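Local coordinates for L-lysine 6-monooxygenase involved in desferrioxamine biosynthesis (Erwinia amylovora CFBP1430, PDB 5O8P) that hydroxylates an amine of cadaverine, using bound FAD and probably NADPH, in the biosynthesis of the siderophore desferrioxamine, at the interface of chains A and B and the interface of chains A and C. Residues are numbered along the deposited sequence; one frame, centred on the assembly and turned at random. Chains: chain A/B/C, L-lysine 6-monooxygenase involved in desferrioxamine biosynthesis.

Contact 1: the interface of chains A and B. Residues chain A 81, 86, 89-90, 102; chain B 287, 290-291.
With CG anti to the backbone N (chi1 -171°), B:Tyr287 points its ring away from helix 276-290 and into chain A, where A:Glu102, with the same first torsion, reaches towards it from helix 100-113. A:Lys86 places CG between its backbone N and carbonyl carbon (chi1 71°), then bends at chi3 (-76°), which turns its terminal amine towards the same carboxylate. The phenol hydroxyl of B:Tyr287 can share its one proton between both carboxylate oxygens of A:Glu102, a bifurcated bond with OH 2.6 Å from OE1 and 2.8 Å from OE2. Both oxygens offer their syn lone pairs, so the hydroxyl sits before the mouth of the carboxylate, whose plane is well tilted from the ring. A:Lys86 NZ forms a salt bridge with A:Glu102 OE2 at 2.6 Å, again on the syn side but tilted from the carboxylate plane. The lysine thus helps hold the acceptor in place and may favour its anionic form. The lysine's alkyl end also packs by the phenol, with CE 3.7 Å from B:Tyr287 CZ. A:Ser89, small enough to sit at the ring edge, has OG 3.4 Å from B:Tyr287 CD2. B:Leu291, a branched apolar residue, brings CD1 to 3.9 Å from A:Glu102 CB, covering the acid's aliphatic stem. Tyrosine suits this place by combining a ring that packs with a hydroxyl that reaches a charged pair. In the deposited assembly the patch and its symmetric twin join chains A and B, probably supporting oligomerisation.

Contact 2: the interface of chains A and C. Residues chain A 283, 286-287, 290, 295; chain C 424.
C:Phe424 has helix-like backbone torsions although it lies in a loop, and its ring meets chain A along helix 276-290, whose regular helical backbone sets A:Tyr283, A:Leu286, A:Tyr287 and A:Gln290 on or near one flank. The protein belongs to the lysine N(6)-hydroxylase/L-ornithine N(5)-oxygenase family of flavin-dependent monooxygenases, and here a residue near the C-terminal end of one copy packs its ring against another. In C:Phe424, CG stands anti to the carbonyl carbon (chi1 -65°), which carries the ring across to the helix. A:Leu286 underlies one face: its CB sits over the ring centre, 3.8 Å from the centroid, in a CH-pi contact. Its CD1 branch follows the root of the ring, 4.0 Å from C:Phe424 CG, and the two side chains run past each other in opposite directions. Leucine fits because its compact aliphatic stem can cover an aromatic face while a methyl reaches farther along it. A:Tyr283 approaches the rim in the plane of the phenylalanine ring, bringing CE1 to 3.6 Å from C:Phe424 CD2. The two ring planes stand 79° apart, an edge-to-face pair in which tyrosine suits its place by offering a broad ring face to the phenylalanine rim. At the far end of the ring, C:Phe424 CZ packs 4.0 Å from A:Tyr287 CA, so that the helix backbone itself serves as wall. A:Gln290 holds CG anti to its backbone N (chi1 -167°), which sets this methylene 4.0 Å from C:Phe424 CE1; glutamine can thus pack apolar carbons below its polar amide. A:Leu295, beyond the helix, adds its CD1 methyl at 4.1 Å from the same C:Phe424 CE1, extending the apolar lining.

Contact 1: the interface of chains A and B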
loop_
_atom_site.group_PDB
_atom_site.type_symbol
_atom_site.label_atom_id
_atom_site.label_comp_id
_atom_site.label_asym_id
_atom_site.label_seq_id
_atom_site.Cartn_x
_atom_site.Cartn_y
_atom_site.Cartn_z
ATOM N N MET A 81 -0.946 5.568 25.955
ATOM C CA MET A 81 -0.676 4.210 25.552
ATOM C C MET A 81 0.337 3.601 26.530
ATOM O O MET A 81 0.233 2.435 26.881
ATOM C CB MET A 81 -0.180 4.200 24.096
ATOM C CG MET A 81 -0.747 3.103 23.241
ATOM S SD MET A 81 -2.509 3.234 22.891
ATOM C CE MET A 81 -2.524 4.504 21.652
ATOM N N LYS A 86 0.339 -0.643 27.141
ATOM C CA LYS A 86 0.173 -1.250 25.817
ATOM C C LYS A 86 0.955 -0.554 24.684
ATOM O O LYS A 86 0.688 -0.806 23.500
ATOM C CB LYS A 86 -1.312 -1.230 25.449
ATOM C CG LYS A 86 -1.862 0.157 25.122
ATOM C CD LYS A 86 -3.331 0.112 24.765
ATOM C CE LYS A 86 -3.579 -0.420 23.357
ATOM N NZ LYS A 86 -5.042 -0.528 23.097
ATOM N N SER A 89 2.383 -2.710 21.995
ATOM C CA SER A 89 1.381 -3.255 21.089
ATOM C C SER A 89 1.029 -2.246 20.012
ATOM O O SER A 89 0.940 -2.588 18.842
ATOM C CB SER A 89 0.132 -3.657 21.837
ATOM O OG SER A 89 -0.790 -4.198 20.915
ATOM N N PHE A 90 0.834 -1.003 20.424
ATOM C CA PHE A 90 0.585 0.104 19.497
ATOM C C PHE A 90 1.738 0.309 18.484
ATOM O O PHE A 90 1.497 0.702 17.329
ATOM C CB PHE A 90 0.342 1.387 20.289
ATOM C CG PHE A 90 -0.014 2.553 19.439
ATOM C CD1 PHE A 90 -1.280 2.656 18.901
ATOM C CD2 PHE A 90 0.919 3.536 19.148
ATOM C CE1 PHE A 90 -1.624 3.727 18.094
ATOM C CE2 PHE A 90 0.582 4.612 18.338
ATOM C CZ PHE A 90 -0.692 4.709 17.814
ATOM N N GLU A 102 -10.851 3.801 20.578
ATOM C CA GLU A 102 -9.645 4.069 21.341
ATOM C C GLU A 102 -9.470 5.572 21.587
ATOM O O GLU A 102 -9.042 5.969 22.657
ATOM C CB GLU A 102 -8.424 3.465 20.654
ATOM C CG GLU A 102 -7.160 3.511 21.498
ATOM C CD GLU A 102 -6.153 2.431 21.143
ATOM O OE1 GLU A 102 -5.923 2.158 19.947
ATOM O OE2 GLU A 102 -5.573 1.860 22.088
ATOM N N TYR B 287 -6.077 -6.691 18.313
ATOM C CA TYR B 287 -5.961 -5.338 18.851
ATOM C C TYR B 287 -7.345 -4.679 19.002
ATOM O O TYR B 287 -7.697 -4.251 20.093
ATOM C CB TYR B 287 -5.009 -4.474 17.977
ATOM C CG TYR B 287 -4.668 -3.129 18.567
ATOM C CD1 TYR B 287 -5.557 -2.061 18.450
ATOM C CD2 TYR B 287 -3.478 -2.923 19.259
ATOM C CE1 TYR B 287 -5.282 -0.827 19.009
ATOM C CE2 TYR B 287 -3.188 -1.688 19.826
ATOM C CZ TYR B 287 -4.095 -0.638 19.695
ATOM O OH TYR B 287 -3.843 0.606 20.230
ATOM N N GLN B 290 -9.675 -6.352 21.538
ATOM C CA GLN B 290 -9.158 -6.185 22.898
ATOM C C GLN B 290 -9.544 -4.828 23.534
ATOM O O GLN B 290 -9.514 -4.676 24.755
ATOM C CB GLN B 290 -7.635 -6.428 22.907
ATOM C CG GLN B 290 -6.967 -6.605 24.266
ATOM C CD GLN B 290 -6.681 -5.295 24.985
ATOM O OE1 GLN B 290 -6.607 -4.227 24.378
ATOM N NE2 GLN B 290 -6.541 -5.372 26.300
ATOM N N LEU B 291 -9.952 -3.858 22.727
ATOM C CA LEU B 291 -10.408 -2.583 23.268
ATOM C C LEU B 291 -11.651 -2.659 24.157
ATOM O O LEU B 291 -11.876 -1.738 24.912
ATOM C CB LEU B 291 -10.676 -1.584 22.138
ATOM C CG LEU B 291 -9.546 -1.267 21.168
ATOM C CD1 LEU B 291 -9.964 -0.135 20.249
ATOM C CD2 LEU B 291 -8.278 -0.909 21.922
#

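Contact 2: the interface of chains A and C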
loop_
_atom_site.group_PDB
_atom_site.type_symbol
_atom_site.label_atom_id
_atom_site.label_comp_id
_atom_site.label_asym_id
_atom_site.label_seq_id
_atom_site.Cartn_x
_atom_site.Cartn_y
_atom_site.Cartn_z
ATOM N N TYR A 283 -16.922 -0.338 -3.066
ATOM C CA TYR A 283 -16.969 -0.921 -4.423
ATOM C C TYR A 283 -16.563 -2.383 -4.378
ATOM O O TYR A 283 -17.247 -3.222 -4.943
ATOM C CB TYR A 283 -16.089 -0.175 -5.437
ATOM C CG TYR A 283 -16.323 -0.657 -6.833
ATOM C CD1 TYR A 283 -17.335 -0.109 -7.609
ATOM C CD2 TYR A 283 -15.564 -1.699 -7.376
ATOM C CE1 TYR A 283 -17.585 -0.572 -8.904
ATOM C CE2 TYR A 283 -15.803 -2.169 -8.673
ATOM C CZ TYR A 283 -16.821 -1.602 -9.438
ATOM O OH TYR A 283 -17.111 -2.034 -10.725
ATOM N N LEU A 286 -19.469 -4.420 -2.794
ATOM C CA LEU A 286 -20.519 -4.592 -3.816
ATOM C C LEU A 286 -20.122 -5.671 -4.832
ATOM O O LEU A 286 -20.895 -6.583 -5.110
ATOM C CB LEU A 286 -20.805 -3.287 -4.556
ATOM C CG LEU A 286 -21.450 -2.173 -3.733
ATOM C CD1 LEU A 286 -21.384 -0.851 -4.469
ATOM C CD2 LEU A 286 -22.892 -2.497 -3.380
ATOM N N TYR A 287 -18.904 -5.575 -5.350
ATOM C CA TYR A 287 -18.356 -6.602 -6.233
ATOM C C TYR A 287 -18.481 -8.001 -5.602
ATOM O O TYR A 287 -19.066 -8.890 -6.205
ATOM C CB TYR A 287 -16.886 -6.276 -6.616
ATOM C CG TYR A 287 -16.305 -7.170 -7.683
ATOM C CD1 TYR A 287 -15.819 -8.434 -7.358
ATOM C CD2 TYR A 287 -16.262 -6.769 -9.016
ATOM C CE1 TYR A 287 -15.311 -9.284 -8.323
ATOM C CE2 TYR A 287 -15.754 -7.612 -9.997
ATOM C CZ TYR A 287 -15.275 -8.873 -9.644
ATOM O OH TYR A 287 -14.752 -9.736 -10.581
ATOM N N GLN A 290 -22.065 -9.233 -5.068
ATOM C CA GLN A 290 -22.725 -9.470 -6.355
ATOM C C GLN A 290 -22.404 -10.859 -6.956
ATOM O O GLN A 290 -23.135 -11.355 -7.813
ATOM C CB GLN A 290 -22.394 -8.317 -7.325
ATOM C CG GLN A 290 -23.227 -8.221 -8.598
ATOM C CD GLN A 290 -22.776 -9.169 -9.700
ATOM O OE1 GLN A 290 -21.641 -9.643 -9.720
ATOM N NE2 GLN A 290 -23.685 -9.470 -10.616
ATOM N N LEU A 295 -27.486 -7.826 -6.726
ATOM C CA LEU A 295 -27.696 -7.165 -5.446
ATOM C C LEU A 295 -28.872 -6.240 -5.517
ATOM O O LEU A 295 -29.086 -5.586 -6.544
ATOM C CB LEU A 295 -26.495 -6.297 -5.073
ATOM C CG LEU A 295 -25.175 -6.999 -4.826
ATOM C CD1 LEU A 295 -24.114 -5.928 -4.644
ATOM C CD2 LEU A 295 -25.262 -7.912 -3.609
ATOM N N PHE C 424 -22.813 -0.231 -10.703
ATOM C CA PHE C 424 -23.701 -0.279 -9.539
ATOM C C PHE C 424 -24.578 0.956 -9.340
ATOM O O PHE C 424 -25.693 0.837 -8.831
ATOM C CB PHE C 424 -22.885 -0.545 -8.272
ATOM C CG PHE C 424 -22.239 -1.897 -8.261
ATOM C CD1 PHE C 424 -23.005 -3.045 -8.018
ATOM C CD2 PHE C 424 -20.885 -2.037 -8.502
ATOM C CE1 PHE C 424 -22.420 -4.298 -8.016
ATOM C CE2 PHE C 424 -20.287 -3.287 -8.489
ATOM C CZ PHE C 424 -21.053 -4.417 -8.255
#

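The C-alpha centres of contact 1 and contact 2 lie about 33 Å apart in the copies given, yet both use helix 276-290 of the protein, with B:Tyr287 and B:Gln290 in contact 1, A:Tyr287 and A:Gln290 in contact 2. Because every chain is a copy, the same helix can serve two neighbours: B:Tyr287 sends its phenol into one partner, while the backbone of A:Tyr287 borders a phenylalanine near the C-terminus of another. Contact 1 is built largely on polar groups and contact 2 on apolar packing. The shared helix takes part in two distinct two-fold symmetric interfaces and may help tie together the deposited four-chain assembly.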